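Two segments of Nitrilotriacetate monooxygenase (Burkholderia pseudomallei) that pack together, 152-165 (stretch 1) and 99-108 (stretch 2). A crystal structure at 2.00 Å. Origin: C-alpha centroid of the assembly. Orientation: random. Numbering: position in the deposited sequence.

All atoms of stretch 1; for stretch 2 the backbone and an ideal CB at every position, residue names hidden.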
# COMPACT_ATOMS: atom_id res chain seq x y z
N ALA A 152 -21.82 -5.88 -10.75
CA ALA A 152 -21.38 -7.01 -11.58
C ALA A 152 -19.84 -7.01 -11.67
O ALA A 152 -19.20 -8.05 -11.51
CB ALA A 152 -22.02 -6.96 -12.97
N ILE A 153 -19.26 -5.83 -11.91
CA ILE A 153 -17.80 -5.67 -11.98
C ILE A 153 -17.15 -6.11 -10.67
O ILE A 153 -16.18 -6.86 -10.68
CB ILE A 153 -17.41 -4.19 -12.31
CG1 ILE A 153 -17.74 -3.86 -13.77
CG2 ILE A 153 -15.93 -3.90 -12.04
CD1 ILE A 153 -17.57 -2.36 -14.10
N ALA A 154 -17.69 -5.63 -9.56
CA ALA A 154 -17.17 -5.92 -8.23
C ALA A 154 -17.27 -7.41 -7.88
O ALA A 154 -16.36 -7.98 -7.28
CB ALA A 154 -17.90 -5.07 -7.18
N ALA A 155 -18.37 -8.04 -8.26
CA ALA A 155 -18.55 -9.46 -7.97
C ALA A 155 -17.53 -10.30 -8.73
O ALA A 155 -16.92 -11.19 -8.14
CB ALA A 155 -19.99 -9.92 -8.30
N GLU A 156 -17.36 -10.03 -10.03
CA GLU A 156 -16.40 -10.78 -10.84
C GLU A 156 -14.95 -10.53 -10.38
O GLU A 156 -14.15 -11.45 -10.31
CB GLU A 156 -16.53 -10.44 -12.33
CG GLU A 156 -15.73 -11.39 -13.22
CD GLU A 156 -15.78 -11.06 -14.69
OE1 GLU A 156 -16.75 -10.40 -15.13
OE2 GLU A 156 -14.83 -11.45 -15.40
N HIS A 157 -14.64 -9.28 -10.10
CA HIS A 157 -13.32 -8.86 -9.61
C HIS A 157 -12.95 -9.63 -8.33
O HIS A 157 -11.84 -10.16 -8.20
CB HIS A 157 -13.37 -7.34 -9.36
CG HIS A 157 -12.07 -6.72 -8.97
ND1 HIS A 157 -11.52 -6.87 -7.72
CD2 HIS A 157 -11.24 -5.88 -9.65
CE1 HIS A 157 -10.40 -6.16 -7.65
NE2 HIS A 157 -10.20 -5.57 -8.81
N LEU A 158 -13.89 -9.66 -7.39
CA LEU A 158 -13.69 -10.39 -6.15
C LEU A 158 -13.48 -11.88 -6.39
O LEU A 158 -12.61 -12.50 -5.77
CB LEU A 158 -14.89 -10.17 -5.22
CG LEU A 158 -14.82 -10.78 -3.84
CD1 LEU A 158 -13.50 -10.46 -3.17
CD2 LEU A 158 -15.97 -10.26 -2.98
N ASP A 159 -14.28 -12.44 -7.29
CA ASP A 159 -14.19 -13.87 -7.63
C ASP A 159 -12.80 -14.18 -8.19
O ASP A 159 -12.23 -15.22 -7.87
CB ASP A 159 -15.22 -14.29 -8.69
CG ASP A 159 -16.63 -14.39 -8.14
OD1 ASP A 159 -16.80 -14.33 -6.91
OD2 ASP A 159 -17.59 -14.51 -8.96
N VAL A 160 -12.27 -13.27 -9.00
CA VAL A 160 -10.92 -13.43 -9.54
C VAL A 160 -9.86 -13.36 -8.42
O VAL A 160 -8.99 -14.23 -8.33
CB VAL A 160 -10.61 -12.39 -10.64
CG1 VAL A 160 -9.13 -12.48 -11.12
CG2 VAL A 160 -11.55 -12.60 -11.84
N VAL A 161 -9.95 -12.35 -7.57
CA VAL A 161 -8.99 -12.21 -6.47
C VAL A 161 -8.97 -13.48 -5.61
O VAL A 161 -7.91 -14.07 -5.39
CB VAL A 161 -9.25 -10.96 -5.64
CG1 VAL A 161 -8.33 -10.92 -4.37
CG2 VAL A 161 -8.97 -9.76 -6.50
N GLN A 162 -10.15 -13.92 -5.16
CA GLN A 162 -10.24 -15.09 -4.32
C GLN A 162 -9.77 -16.37 -5.02
O GLN A 162 -9.12 -17.20 -4.40
CB GLN A 162 -11.67 -15.23 -3.76
CG GLN A 162 -11.98 -14.19 -2.69
CD GLN A 162 -13.36 -14.36 -2.10
OE1 GLN A 162 -14.28 -14.73 -2.81
NE2 GLN A 162 -13.50 -14.10 -0.81
N GLY A 163 -10.10 -16.53 -6.31
CA GLY A 163 -9.53 -17.60 -7.11
C GLY A 163 -8.01 -17.59 -7.14
O GLY A 163 -7.36 -18.63 -6.96
N LEU A 164 -7.44 -16.41 -7.36
CA LEU A 164 -5.96 -16.28 -7.35
C LEU A 164 -5.35 -16.63 -6.00
O LEU A 164 -4.27 -17.23 -5.93
CB LEU A 164 -5.53 -14.86 -7.74
CG LEU A 164 -5.77 -14.48 -9.20
CD1 LEU A 164 -5.60 -12.97 -9.36
CD2 LEU A 164 -4.82 -15.22 -10.14
N TRP A 165 -6.06 -16.27 -4.94
CA TRP A 165 -5.60 -16.59 -3.58
C TRP A 165 -5.58 -18.09 -3.29
O TRP A 165 -4.97 -18.50 -2.32
CB TRP A 165 -6.43 -15.87 -2.51
CG TRP A 165 -6.14 -14.41 -2.36
CD1 TRP A 165 -4.96 -13.76 -2.69
CD2 TRP A 165 -7.02 -13.40 -1.83
NE1 TRP A 165 -5.08 -12.41 -2.41
CE2 TRP A 165 -6.32 -12.17 -1.88
CE3 TRP A 165 -8.33 -13.41 -1.34
CZ2 TRP A 165 -6.89 -10.97 -1.44
CZ3 TRP A 165 -8.90 -12.21 -0.90
CH2 TRP A 165 -8.19 -11.02 -0.94
N UNK A 99 -9.85 -0.82 -1.06
CA UNK A 99 -9.38 -0.74 -2.43
C UNK A 99 -10.55 -0.98 -3.38
O UNK A 99 -11.38 -1.84 -3.15
CB UNK A 99 -8.26 -1.75 -2.68
N UNK A 100 -10.59 -0.17 -4.44
CA UNK A 100 -11.70 -0.16 -5.38
C UNK A 100 -11.61 -1.30 -6.39
O UNK A 100 -10.54 -1.60 -6.92
CB UNK A 100 -11.75 1.18 -6.11
N UNK A 101 -12.75 -1.91 -6.69
CA UNK A 101 -12.85 -2.93 -7.71
C UNK A 101 -12.74 -2.35 -9.11
O UNK A 101 -12.31 -3.04 -10.00
CB UNK A 101 -14.17 -3.69 -7.56
N UNK A 102 -13.17 -1.10 -9.30
CA UNK A 102 -13.23 -0.53 -10.67
C UNK A 102 -11.89 -0.00 -11.14
O UNK A 102 -11.64 0.05 -12.35
CB UNK A 102 -14.26 0.60 -10.73
N UNK A 103 -11.01 0.35 -10.21
CA UNK A 103 -9.78 1.05 -10.57
C UNK A 103 -8.52 0.33 -10.10
O UNK A 103 -7.52 0.95 -9.82
CB UNK A 103 -9.80 2.46 -9.99
N UNK A 104 -8.59 -1.00 -10.07
CA UNK A 104 -7.48 -1.86 -9.68
C UNK A 104 -7.53 -3.11 -10.53
O UNK A 104 -8.62 -3.61 -10.87
CB UNK A 104 -7.53 -2.21 -8.19
N UNK A 105 -6.37 -3.62 -10.89
CA UNK A 105 -6.31 -4.91 -11.59
C UNK A 105 -6.41 -6.03 -10.55
O UNK A 105 -5.65 -6.03 -9.58
CB UNK A 105 -5.02 -5.04 -12.41
N UNK A 106 -7.32 -7.00 -10.77
CA UNK A 106 -7.45 -8.07 -9.76
C UNK A 106 -6.13 -8.79 -9.44
O UNK A 106 -5.91 -9.15 -8.29
CB UNK A 106 -8.47 -9.10 -10.24
N UNK A 107 -5.27 -9.00 -10.43
CA UNK A 107 -3.98 -9.66 -10.15
C UNK A 107 -3.14 -8.83 -9.17
O UNK A 107 -2.52 -9.39 -8.26
CB UNK A 107 -3.20 -9.88 -11.45
N UNK A 108 -3.13 -7.51 -9.34
CA UNK A 108 -2.39 -6.63 -8.44
C UNK A 108 -3.01 -6.58 -7.04
O UNK A 108 -2.30 -6.56 -6.05
CB UNK A 108 -2.33 -5.22 -9.03

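Stretch 1 is a helix that offers a row of side chains, Ile153, Ala154, His157, Val160, Val161 and Leu164, to a strand end, a loop and the first turn of another helix. Positions 99 and 100 are extended, and no atom of stretch 1 lies within 5.5 Å of either ideal CB, so this contact hardly constrains them. They are Met99 and Ser100; the latter serves its own stretch, Ser100 OG accepting from the backbone N of 103 and, weakly, from that of 102.

Position 101 points toward the helix, with its ideal CB 3.8 Å from Ala154 CA and 3.9 Å from His157 CG. So close an approach favours a small residue: glycine, alanine or serine. It is Ser101. Its CA lies over one face of the His157 ring, 3.9 Å from the centroid and 8° off the normal, a CH-pi contact, while its OG comes to 3.7 Å from Ala154 CB.

At 102 the CB points away, 5.0 Å from Ile153 CG2, and many polar or small residues would suit. It is Ser102. Position 103 also points away, with nothing of stretch 1 nearby; it is Tyr103.

Position 104 is extended and its CB lies sideways, 4.3 Å from His157 NE2. A short side chain with an acceptor, such as serine, threonine or aspartate, could meet that nitrogen. Ser104, with chi1 in the p well, does so: His157 NE2 donates to its OG (2.9 Å) and also to its backbone O (3.3 Å). Ser104 OG in turn donates to Ser100 O (2.7 Å).

Position 105 points away and stands at the N-cap of the following helix, where serine, threonine, aspartate or asparagine are the usual choices. Glu105 is there, making no side-chain contact with stretch 1.

Position 106 opens the helix at phi -55°, with its ideal CB 3.6 Å from Val160 CG1 and 3.8 Å from Val161 CG2. Alanine would suit, as would proline, which is at home in a first turn. Pro106 packs its CB 3.6 Å from Val160 CG1 and sets that same CB over the His157 face opposite Ser101, 4.3 Å from the centroid.

At 107 the CB points away yet lies 4.4 Å from Leu164 CD1, so a long apolar or aromatic residue could reach back. Tyr107 does, its CD1 3.7 Å from Leu164 CD1. Position 108 faces away and is unconstrained here; it is Asn108, hydrogen-bonded elsewhere in the structure.

Stretch 2 (99-108) MSSSYSEPYN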
# COMPACT_ATOMS: atom_id res chain seq x y z
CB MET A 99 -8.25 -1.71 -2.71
CG MET A 99 -7.47 -1.34 -3.97
SD MET A 99 -6.09 -2.44 -4.25
CE MET A 99 -4.93 -1.90 -2.98
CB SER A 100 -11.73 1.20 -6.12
OG SER A 100 -12.19 1.03 -7.45
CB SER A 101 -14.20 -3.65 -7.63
OG SER A 101 -14.48 -4.03 -6.32
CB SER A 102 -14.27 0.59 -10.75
OG SER A 102 -15.55 0.13 -10.34
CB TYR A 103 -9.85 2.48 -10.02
CG TYR A 103 -11.10 3.21 -10.48
CD1 TYR A 103 -11.39 3.34 -11.82
CD2 TYR A 103 -12.03 3.68 -9.56
CE1 TYR A 103 -12.55 3.99 -12.26
CE2 TYR A 103 -13.19 4.35 -9.98
CZ TYR A 103 -13.44 4.49 -11.33
OH TYR A 103 -14.59 5.13 -11.74
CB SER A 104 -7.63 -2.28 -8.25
OG SER A 104 -8.71 -3.21 -8.18
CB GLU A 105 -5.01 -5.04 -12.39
CG GLU A 105 -4.99 -4.24 -13.66
CD GLU A 105 -5.76 -4.91 -14.84
OE1 GLU A 105 -6.13 -6.11 -14.78
OE2 GLU A 105 -5.97 -4.22 -15.86
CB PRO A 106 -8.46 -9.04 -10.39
CG PRO A 106 -8.66 -8.60 -11.78
CD PRO A 106 -8.26 -7.17 -11.89
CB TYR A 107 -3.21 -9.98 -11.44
CG TYR A 107 -2.15 -11.07 -11.27
CD1 TYR A 107 -2.48 -12.42 -11.32
CD2 TYR A 107 -0.81 -10.73 -11.06
CE1 TYR A 107 -1.50 -13.43 -11.19
CE2 TYR A 107 0.17 -11.72 -10.91
CZ TYR A 107 -0.18 -13.06 -10.98
OH TYR A 107 0.79 -14.03 -10.82
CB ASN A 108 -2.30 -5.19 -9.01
CG ASN A 108 -1.41 -5.10 -10.24
OD1 ASN A 108 -0.48 -5.90 -10.40
ND2 ASN A 108 -1.68 -4.13 -11.12
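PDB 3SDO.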